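Local coordinates for carbamate kinase (Aeropyrum pernix, PDB 2E9Y), which probably catalyses the reversible transfer of a phosphoryl group between ATP and carbamate, at residues Gln76-Ile80 / Pro209-Val213; Ser115-Val119 / Gly195-Glu201; Leu253-Ala258 / Gln308-Met314. One frame throughout, in Å; residues are numbered along the deposited sequence.

Contact 1 (Gln76-Ile80 / Pro209-Val213); sequences QPLYI and PVEAV
The first turn of helix 78-103 docks on the extended chain 209-213, which leaves strand 207-209 on its way to helix 216-226. P77 is the N-cap residue, with extended backbone angles (-71/159), and I80 N returns to P77 O at 3.0 Å to close the turn. The two backbones come nearest at L78 and E211, with CA atoms 5.2 Å apart. E211 supplies the polar link. Its CA-CB bond points sideways, but with chi1 at -79° (m), chi2 t and chi3 -68° the carboxylate reaches the helix start, where OE2 accepts a nearly straight hydrogen bond from L78 N (2.8 Å, 170°). A backbone NH that has no acceptor within the helix is thereby satisfied, while E211 OE1 forms a salt bridge with R163. L78 adopts the t, p rotamer and sends CD2 to V213 CG1 at 4.0 Å and to A212 N at 3.8 Å; its side chain also touches V59 and V133. Y79 takes chi1 near +60° (56°) with chi2 at 84°, laying one ring face over P209. P209, whose CA-CB bond points toward the helix, places CB 3.5 Å from the Y79 ring centroid and 12° off its normal, a CH-pi contact. V210 points away from the helix and packs on P198 and V200. V25 of the second subunit packs on P77 and Y79, placing this helix start beside the dimer interface. A loop carboxylate on the first amide of helix 78-103 thus joins that helix to the chain after strand 207-209 in the amino acid kinase fold.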
loop_
_atom_site.group_PDB
_atom_site.type_symbol
_atom_site.label_atom_id
_atom_site.label_comp_id
_atom_site.label_asym_id
_atom_site.label_seq_id
_atom_site.Cartn_x
_atom_site.Cartn_y
_atom_site.Cartn_z
ATOM N N GLN A 76 8.832 -12.566 1.603
ATOM C CA GLN A 76 8.332 -11.791 0.475
ATOM C C GLN A 76 9.516 -11.118 -0.204
ATOM O O GLN A 76 10.496 -10.757 0.455
ATOM C CB GLN A 76 7.333 -10.735 0.958
ATOM C CG GLN A 76 6.101 -11.325 1.633
ATOM C CD GLN A 76 5.378 -12.315 0.740
ATOM O OE1 GLN A 76 5.208 -12.075 -0.458
ATOM N NE2 GLN A 76 4.942 -13.431 1.318
ATOM N N PRO A 77 9.457 -10.952 -1.536
ATOM C CA PRO A 77 10.565 -10.306 -2.248
ATOM C C PRO A 77 10.604 -8.819 -1.929
ATOM O O PRO A 77 9.599 -8.233 -1.502
ATOM C CB PRO A 77 10.247 -10.583 -3.718
ATOM C CG PRO A 77 8.756 -10.607 -3.729
ATOM C CD PRO A 77 8.422 -11.406 -2.480
ATOM N N LEU A 78 11.767 -8.217 -2.145
ATOM C CA LEU A 78 11.978 -6.805 -1.860
ATOM C C LEU A 78 10.969 -5.858 -2.501
ATOM O O LEU A 78 10.591 -4.859 -1.894
ATOM C CB LEU A 78 13.402 -6.406 -2.272
ATOM C CG LEU A 78 13.873 -4.975 -2.000
ATOM C CD1 LEU A 78 13.735 -4.652 -0.525
ATOM C CD2 LEU A 78 15.325 -4.831 -2.438
ATOM N N TYR A 79 10.524 -6.149 -3.719
ATOM C CA TYR A 79 9.575 -5.236 -4.350
ATOM C C TYR A 79 8.229 -5.236 -3.642
ATOM O O TYR A 79 7.526 -4.227 -3.662
ATOM C CB TYR A 79 9.416 -5.546 -5.843
ATOM C CG TYR A 79 8.997 -6.952 -6.175
ATOM C CD1 TYR A 79 7.659 -7.326 -6.153
ATOM C CD2 TYR A 79 9.947 -7.904 -6.557
ATOM C CE1 TYR A 79 7.268 -8.618 -6.511
ATOM C CE2 TYR A 79 9.569 -9.192 -6.914
ATOM C CZ TYR A 79 8.228 -9.539 -6.890
ATOM O OH TYR A 79 7.852 -10.811 -7.258
ATOM N N ILE A 80 7.875 -6.356 -3.013
ATOM C CA ILE A 80 6.627 -6.425 -2.257
ATOM C C ILE A 80 6.845 -5.646 -0.953
ATOM O O ILE A 80 5.953 -4.937 -0.480
ATOM C CB ILE A 80 6.234 -7.891 -1.937
ATOM C CG1 ILE A 80 5.721 -8.578 -3.209
ATOM C CG2 ILE A 80 5.158 -7.933 -0.855
ATOM C CD1 ILE A 80 4.561 -7.878 -3.862
ATOM N N PRO A 209 8.408 -6.929 -11.933
ATOM C CA PRO A 209 9.031 -6.357 -10.756
ATOM C C PRO A 209 10.394 -6.990 -10.525
ATOM O O PRO A 209 10.618 -8.161 -10.801
ATOM C CB PRO A 209 8.121 -6.619 -9.554
ATOM C CG PRO A 209 6.877 -7.349 -10.049
ATOM C CD PRO A 209 7.339 -7.816 -11.505
ATOM N N VAL A 210 11.365 -6.231 -10.020
ATOM C CA VAL A 210 12.690 -6.783 -9.740
ATOM C C VAL A 210 13.134 -6.407 -8.329
ATOM O O VAL A 210 12.676 -5.406 -7.774
ATOM C CB VAL A 210 13.755 -6.281 -10.746
ATOM C CG1 VAL A 210 13.446 -6.813 -12.131
ATOM C CG2 VAL A 210 13.803 -4.760 -10.756
ATOM N N GLU A 211 14.008 -7.218 -7.740
ATOM C CA GLU A 211 14.493 -6.912 -6.402
ATOM C C GLU A 211 15.634 -5.922 -6.506
ATOM O O GLU A 211 16.766 -6.276 -6.831
ATOM C CB GLU A 211 14.946 -8.179 -5.675
ATOM C CG GLU A 211 13.793 -8.995 -5.108
ATOM C CD GLU A 211 14.258 -10.028 -4.107
ATOM O OE1 GLU A 211 14.941 -10.988 -4.521
ATOM O OE2 GLU A 211 13.949 -9.874 -2.905
ATOM N N ALA A 212 15.308 -4.663 -6.250
ATOM C CA ALA A 212 16.278 -3.584 -6.309
ATOM C C ALA A 212 15.641 -2.383 -5.640
ATOM O O ALA A 212 14.446 -2.396 -5.332
ATOM C CB ALA A 212 16.606 -3.255 -7.765
ATOM N N VAL A 213 16.437 -1.353 -5.394
ATOM C CA VAL A 213 15.911 -0.133 -4.807
ATOM C C VAL A 213 16.251 1.001 -5.763
ATOM O O VAL A 213 17.186 0.896 -6.559
ATOM C CB VAL A 213 16.515 0.154 -3.416
ATOM C CG1 VAL A 213 16.106 -0.943 -2.445
ATOM C CG2 VAL A 213 18.028 0.255 -3.503
#

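Contact 2 (Ser115-Val119 / Gly195-Glu201); sequences SRVLV and GGVPVVE
Four main-chain hydrogen bonds join 115-119 to 195-201 in parallel register: V197 N to S115 O (2.8 Å), V117 N to V197 O (2.7 Å), V199 N to V117 O (3.0 Å) and V119 N to V199 O (3.0 Å). R116 therefore pairs with V197, V117 with P198 and L118 with V199, their CA atoms 4.2, 4.9 and 5.1 Å apart. P198, between the bonding residues V197 and V199, gives a CA-H...O contact of 3.3 Å from its CA to V117 O. At the far end a water donates to V119 O (2.7 Å) and E201 OE2 (2.9 Å) and accepts from E201 N (2.9 Å), continuing the link beyond the direct bonds. The strand axes approach to 4.4 Å and cross at -42°, a strong twist. G195 (97/-6) and G196 (102/158) lead into strand 197-201 with positive phi; a CB on G196 would strike V117 CG2. Side chains of R116, L118, V197 and V199 occupy one face. R116, m at chi1 and t at chi2, lays CG 4.0 Å from V197 CB and 4.2 Å from V199 CG1, and its guanidinium continues to a salt bridge with E98 of the second subunit and another with D175. V117 (t) and P198 lie on the opposite face. V119 points sideways, and its CG2 packs against V200 CG1 at 3.6 Å and P198 CB at 4.3 Å. L118 also bonds to antiparallel strand 170-173, and 197-201 pairs antiparallel with 207-209. This is a parallel strand pair in the twisted mixed sheet of the amino acid kinase fold.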
loop_
_atom_site.group_PDB
_atom_site.type_symbol
_atom_site.label_atom_id
_atom_site.label_comp_id
_atom_site.label_asym_id
_atom_site.label_seq_id
_atom_site.Cartn_x
_atom_site.Cartn_y
_atom_site.Cartn_z
ATOM N N SER A 115 3.234 3.228 -6.525
ATOM C CA SER A 115 4.020 3.746 -7.647
ATOM C C SER A 115 5.155 2.788 -8.073
ATOM O O SER A 115 5.941 2.322 -7.255
ATOM C CB SER A 115 4.598 5.082 -7.218
ATOM O OG SER A 115 3.519 5.931 -6.840
ATOM N N ARG A 116 5.198 2.491 -9.393
ATOM C CA ARG A 116 6.309 1.699 -9.929
ATOM C C ARG A 116 7.244 2.577 -10.762
ATOM O O ARG A 116 6.821 3.556 -11.363
ATOM C CB ARG A 116 5.737 0.627 -10.852
ATOM C CG ARG A 116 4.937 -0.476 -10.142
ATOM C CD ARG A 116 4.034 -1.236 -11.121
ATOM N NE ARG A 116 3.102 -0.286 -11.735
ATOM C CZ ARG A 116 2.284 -0.699 -12.729
ATOM N NH1 ARG A 116 2.291 -1.949 -13.176
ATOM N NH2 ARG A 116 1.432 0.190 -13.269
ATOM N N VAL A 117 8.525 2.228 -10.793
ATOM C CA VAL A 117 9.502 2.996 -11.551
ATOM C C VAL A 117 10.225 2.062 -12.514
ATOM O O VAL A 117 10.692 0.995 -12.118
ATOM C CB VAL A 117 10.534 3.666 -10.616
ATOM C CG1 VAL A 117 11.598 4.381 -11.429
ATOM C CG2 VAL A 117 9.834 4.656 -9.707
ATOM N N LEU A 118 10.297 2.459 -13.780
ATOM C CA LEU A 118 10.970 1.655 -14.801
ATOM C C LEU A 118 12.485 1.853 -14.722
ATOM O O LEU A 118 12.965 2.981 -14.654
ATOM C CB LEU A 118 10.477 2.057 -16.201
ATOM C CG LEU A 118 11.036 1.271 -17.396
ATOM C CD1 LEU A 118 10.496 -0.149 -17.358
ATOM C CD2 LEU A 118 10.644 1.942 -18.703
ATOM N N VAL A 119 13.232 0.752 -14.713
ATOM C CA VAL A 119 14.690 0.823 -14.686
ATOM C C VAL A 119 15.206 -0.003 -15.862
ATOM O O VAL A 119 14.450 -0.784 -16.449
ATOM C CB VAL A 119 15.274 0.290 -13.346
ATOM C CG1 VAL A 119 14.760 1.150 -12.190
ATOM C CG2 VAL A 119 14.898 -1.170 -13.136
ATOM N N GLY A 195 11.082 5.648 -3.440
ATOM C CA GLY A 195 11.718 5.751 -4.753
ATOM C C GLY A 195 10.951 4.961 -5.821
ATOM O O GLY A 195 11.272 4.973 -7.002
ATOM N N GLY A 196 9.928 4.222 -5.353
ATOM C CA GLY A 196 9.086 3.480 -6.286
ATOM C C GLY A 196 9.436 1.986 -6.328
ATOM O O GLY A 196 10.529 1.567 -5.969
ATOM N N VAL A 197 8.449 1.183 -6.772
ATOM C CA VAL A 197 8.694 -0.234 -7.041
ATOM C C VAL A 197 9.332 -0.446 -8.427
ATOM O O VAL A 197 8.744 -0.151 -9.465
ATOM C CB VAL A 197 7.339 -0.942 -6.976
ATOM C CG1 VAL A 197 7.492 -2.425 -7.308
ATOM C CG2 VAL A 197 6.745 -0.794 -5.589
ATOM N N PRO A 198 10.589 -0.944 -8.467
ATOM C CA PRO A 198 11.280 -1.156 -9.726
ATOM C C PRO A 198 10.708 -2.289 -10.534
ATOM O O PRO A 198 10.512 -3.404 -10.072
ATOM C CB PRO A 198 12.725 -1.528 -9.445
ATOM C CG PRO A 198 12.967 -1.347 -7.965
ATOM C CD PRO A 198 11.478 -1.306 -7.370
ATOM N N VAL A 199 10.483 -1.953 -11.792
ATOM C CA VAL A 199 10.155 -2.965 -12.751
ATOM C C VAL A 199 11.007 -2.781 -13.996
ATOM O O VAL A 199 11.589 -1.726 -14.239
ATOM C CB VAL A 199 8.685 -2.776 -13.105
ATOM C CG1 VAL A 199 7.828 -2.977 -11.856
ATOM C CG2 VAL A 199 8.464 -1.368 -13.631
ATOM N N VAL A 200 11.146 -3.891 -14.750
ATOM C CA VAL A 200 11.858 -3.829 -16.036
ATOM C C VAL A 200 10.945 -4.298 -17.155
ATOM O O VAL A 200 10.020 -5.074 -16.953
ATOM C CB VAL A 200 13.094 -4.744 -15.952
ATOM C CG1 VAL A 200 14.081 -4.219 -14.906
ATOM C CG2 VAL A 200 12.677 -6.155 -15.588
ATOM N N GLU A 201 11.177 -3.760 -18.370
ATOM C CA GLU A 201 10.397 -4.266 -19.490
ATOM C C GLU A 201 11.009 -5.548 -20.050
ATOM O O GLU A 201 12.184 -5.610 -20.390
ATOM C CB GLU A 201 10.362 -3.188 -20.573
ATOM C CG GLU A 201 10.457 -1.777 -19.995
ATOM C CD GLU A 201 11.032 -0.846 -21.038
ATOM O OE1 GLU A 201 10.278 -0.361 -21.871
ATOM O OE2 GLU A 201 12.239 -0.614 -21.011
HETATM O O HOH W 1 13.430 -1.948 -18.710
#

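Contact 3 (Leu253-Ala258 / Gln308-Met314); sequences LRRAAA and QAGTVVM
R254 folds its side chain (t, p, t) over the loop 308-310, one guanidinium face lying over the A309 carbonyl carbon and NH1 reaching V312 CG2 at 3.5 Å; its NH2 is hydrogen-bonded to L307 O. Beyond this loop the chains run parallel, strand axes 4.6 Å apart and crossing at -24°. Pairing is R255 with V312, A256 with V313 and A257 with M314, at CA separations of 4.5, 5.1 and 4.6 Å. The backbone bonds are V312 N to R254 O (3.0 Å), A256 N to V312 O (2.9 Å), M314 N to A256 O (2.9 Å) and A258 N to M314 O (2.9 Å). T311, chi1 m, adds OG1 to L253 O at 2.6 Å. G310 enters the strand at positive phi (77/-170). On one face, extended R255 (m, t, t) and M314 (m, t, m) meet, R255 CB to M314 CE at 3.6 Å. On the other, A256 and V313 touch L261, and V313 CG1 lies 3.8 Å from A258 CB, against helix 275-289. A257 is the N-cap of helix 258-266. T311 and V313 also bond to strand 293-297, so the C-terminal strand 311-314 lies between a parallel and an antiparallel neighbour in the mixed sheet of the alpha/beta amino acid kinase fold.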
loop_
_atom_site.group_PDB
_atom_site.type_symbol
_atom_site.label_atom_id
_atom_site.label_comp_id
_atom_site.label_asym_id
_atom_site.label_seq_id
_atom_site.Cartn_x
_atom_site.Cartn_y
_atom_site.Cartn_z
ATOM N N LEU A 253 25.875 27.097 0.236
ATOM C CA LEU A 253 25.457 27.842 -0.953
ATOM C C LEU A 253 23.992 28.237 -0.863
ATOM O O LEU A 253 23.143 27.499 -0.390
ATOM C CB LEU A 253 25.643 26.948 -2.184
ATOM C CG LEU A 253 27.050 26.361 -2.318
ATOM C CD1 LEU A 253 27.194 25.506 -3.570
ATOM C CD2 LEU A 253 28.148 27.414 -2.409
ATOM N N ARG A 254 23.718 29.471 -1.324
ATOM C CA ARG A 254 22.345 29.960 -1.331
ATOM C C ARG A 254 21.746 29.871 -2.738
ATOM O O ARG A 254 20.546 29.747 -2.953
ATOM C CB ARG A 254 22.374 31.423 -0.885
ATOM C CG ARG A 254 20.982 32.046 -0.815
ATOM C CD ARG A 254 20.041 31.245 0.095
ATOM N NE ARG A 254 18.696 31.835 0.137
ATOM C CZ ARG A 254 17.974 31.877 -1.008
ATOM N NH1 ARG A 254 18.476 31.417 -2.143
ATOM N NH2 ARG A 254 16.744 32.398 -0.983
ATOM N N ARG A 255 22.658 30.006 -3.714
ATOM C CA ARG A 255 22.302 29.853 -5.108
ATOM C C ARG A 255 23.531 29.363 -5.871
ATOM O O ARG A 255 24.656 29.738 -5.574
ATOM C CB ARG A 255 21.920 31.228 -5.663
ATOM C CG ARG A 255 20.589 31.755 -5.128
ATOM C CD ARG A 255 20.117 33.039 -5.831
ATOM N NE ARG A 255 18.866 33.505 -5.222
ATOM C CZ ARG A 255 18.264 34.619 -5.697
ATOM N NH1 ARG A 255 18.783 35.292 -6.710
ATOM N NH2 ARG A 255 17.130 35.027 -5.129
ATOM N N ALA A 256 23.316 28.492 -6.848
ATOM C CA ALA A 256 24.417 27.944 -7.623
ATOM C C ALA A 256 23.922 27.428 -8.965
ATOM O O ALA A 256 22.857 26.815 -9.051
ATOM C CB ALA A 256 25.090 26.818 -6.847
ATOM N N ALA A 257 24.692 27.692 -10.014
ATOM C CA ALA A 257 24.333 27.233 -11.344
ATOM C C ALA A 257 24.547 25.725 -11.388
ATOM O O ALA A 257 25.530 25.216 -10.842
ATOM C CB ALA A 257 25.201 27.918 -12.390
ATOM N N ALA A 258 23.621 25.015 -12.024
ATOM C CA ALA A 258 23.716 23.565 -12.133
ATOM C C ALA A 258 25.058 23.156 -12.724
ATOM O O ALA A 258 25.645 22.157 -12.310
ATOM C CB ALA A 258 22.577 23.028 -12.996
ATOM N N GLN A 308 13.554 31.355 -0.765
ATOM C CA GLN A 308 14.176 32.315 0.141
ATOM C C GLN A 308 15.074 31.632 1.180
ATOM O O GLN A 308 15.659 32.253 2.049
ATOM C CB GLN A 308 13.069 33.087 0.852
ATOM C CG GLN A 308 12.152 33.837 -0.111
ATOM C CD GLN A 308 12.973 34.755 -0.988
ATOM O OE1 GLN A 308 13.723 35.607 -0.542
ATOM N NE2 GLN A 308 12.763 34.575 -2.308
ATOM N N ALA A 309 15.120 30.291 1.093
ATOM C CA ALA A 309 16.005 29.529 1.966
ATOM C C ALA A 309 16.542 28.312 1.231
ATOM O O ALA A 309 16.031 27.926 0.186
ATOM C CB ALA A 309 15.205 29.079 3.193
ATOM N N GLY A 310 17.597 27.702 1.754
ATOM C CA GLY A 310 18.176 26.544 1.096
ATOM C C GLY A 310 19.021 26.920 -0.106
ATOM O O GLY A 310 19.302 28.097 -0.337
ATOM N N THR A 311 19.423 25.917 -0.878
ATOM C CA THR A 311 20.244 26.146 -2.060
ATOM C C THR A 311 19.421 26.078 -3.340
ATOM O O THR A 311 18.857 25.037 -3.670
ATOM C CB THR A 311 21.373 25.104 -2.161
ATOM O OG1 THR A 311 22.186 25.169 -0.985
ATOM C CG2 THR A 311 22.240 25.368 -3.387
ATOM N N VAL A 312 19.351 27.193 -4.061
ATOM C CA VAL A 312 18.611 27.228 -5.312
ATOM C C VAL A 312 19.555 26.869 -6.458
ATOM O O VAL A 312 20.561 27.545 -6.683
ATOM C CB VAL A 312 18.015 28.625 -5.576
ATOM C CG1 VAL A 312 17.217 28.612 -6.869
ATOM C CG2 VAL A 312 17.138 29.043 -4.411
ATOM N N VAL A 313 19.238 25.789 -7.163
ATOM C CA VAL A 313 20.044 25.344 -8.290
ATOM C C VAL A 313 19.438 25.998 -9.525
ATOM O O VAL A 313 18.307 25.695 -9.906
ATOM C CB VAL A 313 20.013 23.802 -8.419
ATOM C CG1 VAL A 313 20.865 23.358 -9.593
ATOM C CG2 VAL A 313 20.519 23.167 -7.123
ATOM N N MET A 314 20.201 26.900 -10.139
ATOM C CA MET A 314 19.737 27.657 -11.300
ATOM C C MET A 314 20.217 27.130 -12.649
ATOM O O MET A 314 21.187 26.381 -12.731
ATOM C CB MET A 314 20.166 29.120 -11.146
ATOM C CG MET A 314 19.909 29.690 -9.758
ATOM S SD MET A 314 20.570 31.357 -9.539
ATOM C CE MET A 314 22.301 31.001 -9.199
#

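How the contacts relate
Contacts 1 and 2 form one continuous region, their centres 10 Å apart, with contact 2 nested along the chain inside the loop that contact 1 closes. P198 O probably accepts a hydrogen bond from V210 N at 3.0 Å, while V210 CG1 packs on V200 CG2 at 3.6 Å and P209 CA on V199 CG1 at 3.8 Å. Both also touch the second subunit. Contact 3 follows in series, its centre 35 Å from that of contact 1 and 30 Å from that of contact 2, with nearest atoms about 23 and 20 Å away. The strands of contacts 2 and 3 nevertheless belong to the same mixed sheet, despite this separation.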